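Local coordinates for Blr6230 protein (Bradyrhizobium diazoefficiens USDA 110, PDB 5NGG) that acts as a subclass B3 metallo-beta-lactamase, probably hydrolysing the amide bond of beta-lactam antibiotics at a dizinc active site, at residues A[54-59]-A[241-246]; A[125-130]-A[177-182]; A[172-177]-A[224-229]. All coordinates share one frame; numbering follows the deposited sequence. Where two conformers were deposited one is given.

Contact 1 (A[54-59]-A[241-246]); sequences GIAVYV and PHPEVY. With ZN (zinc ion), chain C.
His-242 turns its ND1 toward Gly-54 and gives its proton to Gly-54 O at 2.8 Å. The bond is nearly straight (172°), and it lies both in the carbonyl plane and within 2° of the imidazole plane. Gly-54 O has a second grip in a water that donates to it and to Glu-244 OE2. The other ring nitrogen, NE2, binds a zinc ion at 2.1 Å, and Asp-105, His-106 and a water are further ligands of that metal. Ile-55 runs alongside the imidazole, its CG1 3.9 Å from His-242 CE1, and Pro-243 CD rests against Gly-54 O at 3.4 Å. Next to Ile-55, Ala-56 N donates to Pro-241 O over 2.9 Å, reaching the carbonyl from above its plane. At the far end Tyr-58 and Tyr-246 meet tip to tip: Tyr-246 OH, lying at the edge of the Tyr-58 ring, near its plane, donates to Tyr-58 OH at 2.7 Å, and Tyr-58 OH is also hydrogen-bonded to Gly-240 O. Beyond this shell, Tyr-49 of strand 47-49 packs on Ala-56, Pro-243 and Tyr-246, and Trp-34 meets the ring of His-242. With one nitrogen on the zinc and the other on a backbone carbonyl, the imidazole is fixed in rotation, and Gly-54 O, a second-shell group, probably increases electron donation from the ring to the metal.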
loop_
_atom_site.group_PDB
_atom_site.type_symbol
_atom_site.label_atom_id
_atom_site.label_comp_id
_atom_site.label_asym_id
_atom_site.label_seq_id
_atom_site.Cartn_x
_atom_site.Cartn_y
_atom_site.Cartn_z
ATOM N N GLY A 54 -6.617 7.838 7.203
ATOM C CA GLY A 54 -5.627 8.282 6.236
ATOM C C GLY A 54 -4.672 7.237 5.728
ATOM O O GLY A 54 -3.930 7.556 4.802
ATOM N N ILE A 55 -4.677 6.017 6.298
ATOM C CA ILE A 55 -3.790 4.930 5.870
ATOM C C ILE A 55 -4.665 3.681 5.731
ATOM O O ILE A 55 -5.361 3.296 6.671
ATOM C CB ILE A 55 -2.650 4.663 6.872
ATOM C CG1 ILE A 55 -1.696 5.863 6.934
ATOM C CG2 ILE A 55 -1.896 3.387 6.470
ATOM C CD1 ILE A 55 -0.733 5.827 8.086
ATOM N N ALA A 56 -4.630 3.063 4.560
ATOM C CA ALA A 56 -5.465 1.884 4.270
ATOM C C ALA A 56 -4.720 0.609 4.639
ATOM O O ALA A 56 -3.569 0.408 4.236
ATOM C CB ALA A 56 -5.810 1.879 2.789
ATOM N N VAL A 57 -5.414 -0.262 5.362
ATOM C CA VAL A 57 -4.920 -1.583 5.783
ATOM C C VAL A 57 -6.068 -2.532 5.498
ATOM O O VAL A 57 -7.228 -2.146 5.699
ATOM C CB VAL A 57 -4.544 -1.592 7.293
ATOM C CG1 VAL A 57 -4.062 -2.987 7.710
ATOM C CG2 VAL A 57 -3.485 -0.532 7.578
ATOM N N TYR A 58 -5.759 -3.760 5.079
ATOM C CA TYR A 58 -6.809 -4.705 4.729
ATOM C C TYR A 58 -6.532 -6.069 5.343
ATOM O O TYR A 58 -5.396 -6.486 5.508
ATOM C CB TYR A 58 -6.940 -4.879 3.213
ATOM C CG TYR A 58 -6.977 -3.591 2.442
ATOM C CD1 TYR A 58 -5.800 -2.942 2.090
ATOM C CD2 TYR A 58 -8.179 -3.008 2.045
ATOM C CE1 TYR A 58 -5.812 -1.742 1.391
ATOM C CE2 TYR A 58 -8.199 -1.823 1.322
ATOM C CZ TYR A 58 -7.012 -1.198 1.002
ATOM O OH TYR A 58 -7.050 -0.014 0.290
ATOM N N VAL A 59 -7.629 -6.757 5.675
ATOM C CA VAL A 59 -7.645 -8.207 5.962
ATOM C C VAL A 59 -8.285 -8.918 4.778
ATOM O O VAL A 59 -9.335 -8.500 4.257
ATOM C CB VAL A 59 -8.442 -8.540 7.245
ATOM C CG1 VAL A 59 -8.639 -10.047 7.419
ATOM C CG2 VAL A 59 -7.721 -7.995 8.458
ATOM N N PRO A 241 -2.714 2.065 -0.702
ATOM C CA PRO A 241 -2.281 2.105 0.701
ATOM C C PRO A 241 -2.701 3.366 1.457
ATOM O O PRO A 241 -2.471 3.445 2.661
ATOM C CB PRO A 241 -0.773 1.943 0.608
ATOM C CG PRO A 241 -0.414 2.464 -0.713
ATOM C CD PRO A 241 -1.600 2.323 -1.627
ATOM N N HIS A 242 -3.350 4.309 0.761
ATOM C CA HIS A 242 -4.015 5.451 1.371
ATOM C C HIS A 242 -5.397 5.519 0.745
ATOM O O HIS A 242 -5.534 5.306 -0.467
ATOM C CB HIS A 242 -3.229 6.751 1.118
ATOM C CG HIS A 242 -1.895 6.781 1.789
ATOM N ND1 HIS A 242 -1.719 7.069 3.129
ATOM C CD2 HIS A 242 -0.659 6.559 1.302
ATOM C CE1 HIS A 242 -0.425 7.019 3.420
ATOM N NE2 HIS A 242 0.241 6.711 2.329
ATOM N N PRO A 243 -6.431 5.853 1.540
ATOM C CA PRO A 243 -7.794 5.845 0.990
ATOM C C PRO A 243 -8.029 6.850 -0.137
ATOM O O PRO A 243 -8.898 6.640 -0.971
ATOM C CB PRO A 243 -8.678 6.055 2.231
ATOM C CG PRO A 243 -7.775 6.521 3.307
ATOM C CD PRO A 243 -6.398 6.090 2.993
ATOM N N GLU A 244 -7.231 7.915 -0.139
ATOM C CA GLU A 244 -7.254 8.939 -1.175
ATOM C C GLU A 244 -6.974 8.399 -2.574
ATOM O O GLU A 244 -7.482 8.962 -3.558
ATOM C CB GLU A 244 -6.267 10.047 -0.805
ATOM C CG GLU A 244 -6.698 10.819 0.433
ATOM C CD GLU A 244 -6.125 10.300 1.754
ATOM O OE1 GLU A 244 -5.699 9.123 1.895
ATOM O OE2 GLU A 244 -6.111 11.111 2.703
ATOM N N VAL A 245 -6.237 7.285 -2.667
ATOM C CA VAL A 245 -5.915 6.647 -3.963
ATOM C C VAL A 245 -7.195 6.319 -4.744
ATOM O O VAL A 245 -7.206 6.370 -5.969
ATOM C CB VAL A 245 -5.066 5.361 -3.759
ATOM C CG1 VAL A 245 -5.002 4.464 -4.994
ATOM C CG2 VAL A 245 -3.661 5.694 -3.272
ATOM N N TYR A 246 -8.263 5.952 -4.032
ATOM C CA TYR A 246 -9.463 5.426 -4.653
ATOM C C TYR A 246 -10.741 6.025 -4.086
ATOM O O TYR A 246 -11.807 5.476 -4.302
ATOM C CB TYR A 246 -9.463 3.888 -4.620
ATOM C CG TYR A 246 -9.419 3.274 -3.250
ATOM C CD1 TYR A 246 -8.223 3.187 -2.538
ATOM C CD2 TYR A 246 -10.568 2.768 -2.645
ATOM C CE1 TYR A 246 -8.176 2.620 -1.278
ATOM C CE2 TYR A 246 -10.513 2.167 -1.389
ATOM C CZ TYR A 246 -9.322 2.110 -0.689
ATOM O OH TYR A 246 -9.290 1.512 0.554
HETATM ZN ZN ZN C . 2.257 6.083 2.353
HETATM O O HOH W 1 -3.785 10.022 3.972
HETATM O O HOH W 2 4.278 6.433 2.171
#

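Contact 2 (A[125-130]-A[177-182]); sequences ERDKPL and HSPGCT. With ZN (zinc ion), chain D.
Arg-126 bends at chi3 (-57°), which brings NE to Pro-179 O, while in one of its two conformers Ser-178 holds OG between its backbone N and carbonyl carbon (chi1 75°), facing the carboxylate of Asp-127. In that conformer Ser-178 OG donates to Asp-127 OD2 at 2.8 Å, on the syn lone pair. The second oxygen takes the backbone: Gly-180 N reaches Asp-127 OD1 at 2.8 Å from above the carboxylate plane. OD2 has a further donor in Ala-102 N, beside the zinc ligands His-101 and His-103, so this buried carboxylate ties together three pieces of chain. Ser-178 to Cys-181 form a type I beta turn, part of the loop joining strands 167-173 and 182-190 in the alpha-beta/beta-alpha fold of metallo-beta-lactamases. The turn follows directly on His-177, whose NE2 binds a zinc ion at 2.1 Å, while Cys-181 adds a disulfide to Cys-201. Gly-180, without a side chain, lets the backbones close to 4.2 Å between its CA and Arg-126 CA. Pro-179 fills the middle of the contact: its CG lies 3.5 Å from Asp-127 OD1, and its CB lies over one face of the Arg-126 guanidinium, offset toward the rim. Arg-126 NE and NH1 both bond weakly to Pro-179 O, NH1 at 2.9 Å, and the stronger partner of NH1 is Asp-222, a salt bridge to helix 219-232.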
loop_
_atom_site.group_PDB
_atom_site.type_symbol
_atom_site.label_atom_id
_atom_site.label_comp_id
_atom_site.label_asym_id
_atom_site.label_seq_id
_atom_site.Cartn_x
_atom_site.Cartn_y
_atom_site.Cartn_z
ATOM N N GLU A 125 11.342 -7.729 -3.753
ATOM C CA GLU A 125 12.762 -7.980 -3.482
ATOM C C GLU A 125 13.581 -6.706 -3.268
ATOM O O GLU A 125 14.430 -6.662 -2.382
ATOM C CB GLU A 125 13.366 -8.788 -4.631
ATOM C CG GLU A 125 14.858 -9.078 -4.528
ATOM C CD GLU A 125 15.361 -9.926 -5.683
ATOM O OE1 GLU A 125 14.736 -10.966 -5.981
ATOM O OE2 GLU A 125 16.386 -9.552 -6.291
ATOM N N ARG A 126 13.327 -5.659 -4.046
ATOM C CA ARG A 126 14.177 -4.466 -3.930
ATOM C C ARG A 126 13.848 -3.622 -2.698
ATOM O O ARG A 126 14.605 -2.728 -2.340
ATOM C CB ARG A 126 14.126 -3.628 -5.192
ATOM C CG ARG A 126 14.734 -4.364 -6.394
ATOM C CD ARG A 126 15.273 -3.407 -7.435
ATOM N NE ARG A 126 14.250 -2.502 -7.901
ATOM C CZ ARG A 126 14.436 -1.401 -8.625
ATOM N NH1 ARG A 126 13.391 -0.666 -8.945
ATOM N NH2 ARG A 126 15.640 -1.019 -9.039
ATOM N N ASP A 127 12.719 -3.904 -2.044
ATOM C CA ASP A 127 12.410 -3.293 -0.747
ATOM C C ASP A 127 12.955 -4.070 0.448
ATOM O O ASP A 127 12.891 -3.580 1.587
ATOM C CB ASP A 127 10.905 -3.037 -0.570
ATOM C CG ASP A 127 10.438 -1.670 -1.120
ATOM O OD1 ASP A 127 11.250 -0.916 -1.688
ATOM O OD2 ASP A 127 9.229 -1.387 -1.001
ATOM N N LYS A 128 13.462 -5.276 0.230
ATOM C CA LYS A 128 13.968 -6.083 1.329
ATOM C C LYS A 128 15.016 -5.331 2.192
ATOM O O LYS A 128 14.925 -5.360 3.432
ATOM C CB LYS A 128 14.504 -7.415 0.809
ATOM C CG LYS A 128 15.068 -8.331 1.880
ATOM C CD LYS A 128 15.413 -9.711 1.337
ATOM C CE LYS A 128 16.135 -10.597 2.349
ATOM N NZ LYS A 128 16.574 -11.873 1.731
ATOM N N PRO A 129 15.975 -4.615 1.582
ATOM C CA PRO A 129 16.945 -3.924 2.455
ATOM C C PRO A 129 16.320 -2.840 3.331
ATOM O O PRO A 129 16.773 -2.607 4.450
ATOM C CB PRO A 129 17.955 -3.306 1.478
ATOM C CG PRO A 129 17.785 -4.053 0.208
ATOM C CD PRO A 129 16.374 -4.553 0.161
ATOM N N LEU A 130 15.273 -2.192 2.808
ATOM C CA LEU A 130 14.551 -1.143 3.549
ATOM C C LEU A 130 13.808 -1.743 4.739
ATOM O O LEU A 130 13.859 -1.231 5.859
ATOM C CB LEU A 130 13.555 -0.423 2.638
ATOM C CG LEU A 130 14.055 0.644 1.665
ATOM C CD1 LEU A 130 15.087 0.127 0.683
ATOM C CD2 LEU A 130 12.856 1.219 0.916
ATOM N N HIS A 177 7.780 4.888 -6.337
ATOM C CA HIS A 177 7.552 5.436 -5.015
ATOM C C HIS A 177 8.515 4.772 -3.987
ATOM O O HIS A 177 8.950 5.427 -3.030
ATOM C CB HIS A 177 6.067 5.281 -4.637
ATOM C CG HIS A 177 5.728 5.838 -3.299
ATOM N ND1 HIS A 177 5.436 7.162 -3.073
ATOM C CD2 HIS A 177 5.681 5.234 -2.099
ATOM C CE1 HIS A 177 5.191 7.332 -1.779
ATOM N NE2 HIS A 177 5.351 6.183 -1.163
ATOM N N SER A 178 8.806 3.484 -4.180
ATOM C CA SER A 178 9.930 2.822 -3.524
ATOM C C SER A 178 10.545 1.881 -4.554
ATOM O O SER A 178 9.890 1.538 -5.548
ATOM C CB SER A 178 9.479 2.045 -2.280
ATOM O OG SER A 178 8.805 0.839 -2.645
ATOM N N PRO A 179 11.782 1.430 -4.322
ATOM C CA PRO A 179 12.404 0.572 -5.334
ATOM C C PRO A 179 11.730 -0.791 -5.514
ATOM O O PRO A 179 11.770 -1.352 -6.617
ATOM C CB PRO A 179 13.865 0.457 -4.871
ATOM C CG PRO A 179 13.827 0.782 -3.428
ATOM C CD PRO A 179 12.741 1.802 -3.261
ATOM N N GLY A 180 11.144 -1.301 -4.440
ATOM C CA GLY A 180 10.484 -2.606 -4.435
ATOM C C GLY A 180 8.968 -2.545 -4.350
ATOM O O GLY A 180 8.344 -3.563 -4.048
ATOM N N CYS A 181 8.382 -1.393 -4.682
ATOM C CA CYS A 181 6.935 -1.172 -4.624
ATOM C C CYS A 181 6.224 -2.265 -5.460
ATOM O O CYS A 181 6.553 -2.436 -6.660
ATOM C CB CYS A 181 6.680 0.229 -5.205
ATOM S SG CYS A 181 5.258 1.204 -4.655
ATOM N N THR A 182 5.315 -2.990 -4.803
ATOM C CA THR A 182 4.644 -4.147 -5.389
ATOM C C THR A 182 3.147 -3.938 -5.303
ATOM O O THR A 182 2.590 -3.740 -4.220
ATOM C CB THR A 182 5.045 -5.427 -4.647
ATOM O OG1 THR A 182 6.478 -5.579 -4.717
ATOM C CG2 THR A 182 4.386 -6.659 -5.253
HETATM ZN ZN ZN D . 5.267 5.630 0.827
HETATM O O HOH W 2 4.278 6.433 2.171
#

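Contact 3 (A[172-177]-A[224-229]); sequences HATPGH and RATFAK. With ZN (zinc ion), chain E; ZN (zinc ion), chain D.
The imidazole of His-172 carries a zinc ion on ND1 at 2.0 Å, and Lys-229 NZ approaches that ring obliquely, 3.6 Å from His-172 ND1, as a fellow ligand of the metal. Glu-185 takes a hydrogen bond from NE2 at the other side of the ring. The His-177 imidazole has, in its plane at the edge, a water that shares with His-177 NE2 a different zinc ion, one of the active-site pair. The lysine chain runs extended and crosses His-172 at about a right angle, until a final bend (chi4 64°) turns NZ onto its zinc at 2.1 Å. Binding through an amine lone pair implies that Lys-229 is probably neutral here. Glu-158 supplies the third protein ligand. Between the two sites, Thr-226 OG1 donates to Pro-175 O at 2.7 Å, in the carbonyl plane and on a lone pair, and Thr-226 CG2 packs on Thr-174 CB at 3.8 Å. A water donates both to Thr-226 OG1 and to Ala-173 O. Helix 219-232 is laid against the end of strand 167-173 and the loop that leads to His-177, which completes the His-101 and His-103 zinc site of the metallo-beta-lactamase fold.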
loop_
_atom_site.group_PDB
_atom_site.type_symbol
_atom_site.label_atom_id
_atom_site.label_comp_id
_atom_site.label_asym_id
_atom_site.label_seq_id
_atom_site.Cartn_x
_atom_site.Cartn_y
_atom_site.Cartn_z
ATOM N N HIS A 172 2.909 -7.652 -8.870
ATOM C CA HIS A 172 3.351 -6.850 -10.007
ATOM C C HIS A 172 4.389 -5.841 -9.556
ATOM O O HIS A 172 4.166 -5.107 -8.598
ATOM C CB HIS A 172 2.186 -6.106 -10.635
ATOM C CG HIS A 172 1.172 -6.992 -11.252
ATOM N ND1 HIS A 172 1.263 -7.447 -12.545
ATOM C CD2 HIS A 172 0.058 -7.537 -10.730
ATOM C CE1 HIS A 172 0.225 -8.218 -12.807
ATOM N NE2 HIS A 172 -0.526 -8.281 -11.721
ATOM N N ALA A 173 5.513 -5.774 -10.265
ATOM C CA ALA A 173 6.564 -4.820 -9.929
ATOM C C ALA A 173 6.178 -3.464 -10.477
ATOM O O ALA A 173 6.091 -3.274 -11.688
ATOM C CB ALA A 173 7.898 -5.284 -10.488
ATOM N N THR A 174 5.915 -2.524 -9.568
ATOM C CA THR A 174 5.491 -1.180 -9.916
ATOM C C THR A 174 6.364 -0.177 -9.142
ATOM O O THR A 174 5.851 0.640 -8.365
ATOM C CB THR A 174 3.991 -0.969 -9.612
ATOM O OG1 THR A 174 3.698 -1.440 -8.291
ATOM C CG2 THR A 174 3.121 -1.742 -10.572
ATOM N N PRO A 175 7.695 -0.201 -9.397
ATOM C CA PRO A 175 8.617 0.660 -8.666
ATOM C C PRO A 175 8.467 2.142 -8.980
ATOM O O PRO A 175 7.825 2.531 -9.956
ATOM C CB PRO A 175 9.993 0.155 -9.115
ATOM C CG PRO A 175 9.749 -0.331 -10.509
ATOM C CD PRO A 175 8.407 -1.025 -10.399
ATOM N N GLY A 176 9.088 2.954 -8.138
ATOM C CA GLY A 176 9.130 4.414 -8.283
ATOM C C GLY A 176 8.971 5.025 -6.918
ATOM O O GLY A 176 9.923 5.570 -6.347
ATOM N N HIS A 177 7.780 4.888 -6.337
ATOM C CA HIS A 177 7.552 5.436 -5.015
ATOM C C HIS A 177 8.515 4.772 -3.987
ATOM O O HIS A 177 8.950 5.427 -3.030
ATOM C CB HIS A 177 6.067 5.281 -4.637
ATOM C CG HIS A 177 5.728 5.838 -3.299
ATOM N ND1 HIS A 177 5.436 7.162 -3.073
ATOM C CD2 HIS A 177 5.681 5.234 -2.099
ATOM C CE1 HIS A 177 5.191 7.332 -1.779
ATOM N NE2 HIS A 177 5.351 6.183 -1.163
ATOM N N ARG A 224 7.919 6.291 -14.482
ATOM C CA ARG A 224 7.271 6.373 -15.813
ATOM C C ARG A 224 6.916 4.981 -16.371
ATOM O O ARG A 224 5.879 4.824 -17.018
ATOM C CB ARG A 224 8.094 7.225 -16.790
ATOM C CG ARG A 224 8.067 8.725 -16.481
ATOM C CD ARG A 224 9.181 9.436 -17.221
ATOM N NE ARG A 224 9.154 10.890 -17.180
ATOM C CZ ARG A 224 8.082 11.667 -17.017
ATOM N NH1 ARG A 224 6.874 11.158 -16.864
ATOM N NH2 ARG A 224 8.235 12.986 -17.017
ATOM N N ALA A 225 7.719 3.965 -16.070
ATOM C CA ALA A 225 7.334 2.578 -16.417
ATOM C C ALA A 225 6.056 2.181 -15.659
ATOM O O ALA A 225 5.130 1.594 -16.223
ATOM C CB ALA A 225 8.459 1.600 -16.102
ATOM N N THR A 226 5.974 2.577 -14.391
ATOM C CA THR A 226 4.807 2.252 -13.573
ATOM C C THR A 226 3.515 2.945 -14.013
ATOM O O THR A 226 2.453 2.307 -14.054
ATOM C CB THR A 226 5.156 2.518 -12.104
ATOM O OG1 THR A 226 6.068 1.495 -11.702
ATOM C CG2 THR A 226 3.919 2.516 -11.209
ATOM N N PHE A 227 3.590 4.232 -14.379
ATOM C CA PHE A 227 2.367 4.901 -14.841
ATOM C C PHE A 227 1.808 4.222 -16.091
ATOM O O PHE A 227 0.613 3.994 -16.235
ATOM C CB PHE A 227 2.595 6.381 -15.154
ATOM C CG PHE A 227 3.190 7.180 -14.024
ATOM C CD1 PHE A 227 2.810 6.989 -12.703
ATOM C CD2 PHE A 227 4.132 8.163 -14.302
ATOM C CE1 PHE A 227 3.384 7.759 -11.693
ATOM C CE2 PHE A 227 4.702 8.932 -13.304
ATOM C CZ PHE A 227 4.321 8.734 -11.997
ATOM N N ALA A 228 2.698 3.915 -17.033
ATOM C CA ALA A 228 2.284 3.230 -18.276
ATOM C C ALA A 228 1.722 1.840 -17.999
ATOM O O ALA A 228 0.685 1.455 -18.555
ATOM C CB ALA A 228 3.452 3.121 -19.225
ATOM N N LYS A 229 2.403 1.085 -17.150
ATOM C CA LYS A 229 1.961 -0.259 -16.773
ATOM C C LYS A 229 0.562 -0.210 -16.154
ATOM O O LYS A 229 -0.324 -0.984 -16.541
ATOM C CB LYS A 229 2.958 -0.887 -15.796
ATOM C CG LYS A 229 2.604 -2.272 -15.267
ATOM C CD LYS A 229 3.712 -2.785 -14.367
ATOM C CE LYS A 229 3.370 -4.085 -13.683
ATOM N NZ LYS A 229 3.182 -5.168 -14.644
HETATM ZN ZN ZN E . 2.593 -7.076 -14.049
HETATM ZN ZN ZN D . 5.267 5.630 0.827
HETATM O O HOH W 3 6.749 -0.699 -13.466
HETATM O O HOH W 2 4.278 6.433 2.171
#

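Contacts 1 and 2 are buried and contact 3 only partly so. Contact 1 serves one active-site zinc ion through His-242, and contacts 2 and 3 share His-177, a ligand of the other; a single water binds both metals. Contacts 2 and 3 also touch directly, where Cys-181 O probably accepts a hydrogen bond from Thr-174 N across the loop between strands 167-173 and 182-190. Chemistry follows place: contact 1 relies on backbone carbonyls and a tyrosine pair, contact 2 on one buried carboxylate gripping a turn, and contact 3, nearer the surface, on a threonine bond and an additional zinc ion spanning helix and strand.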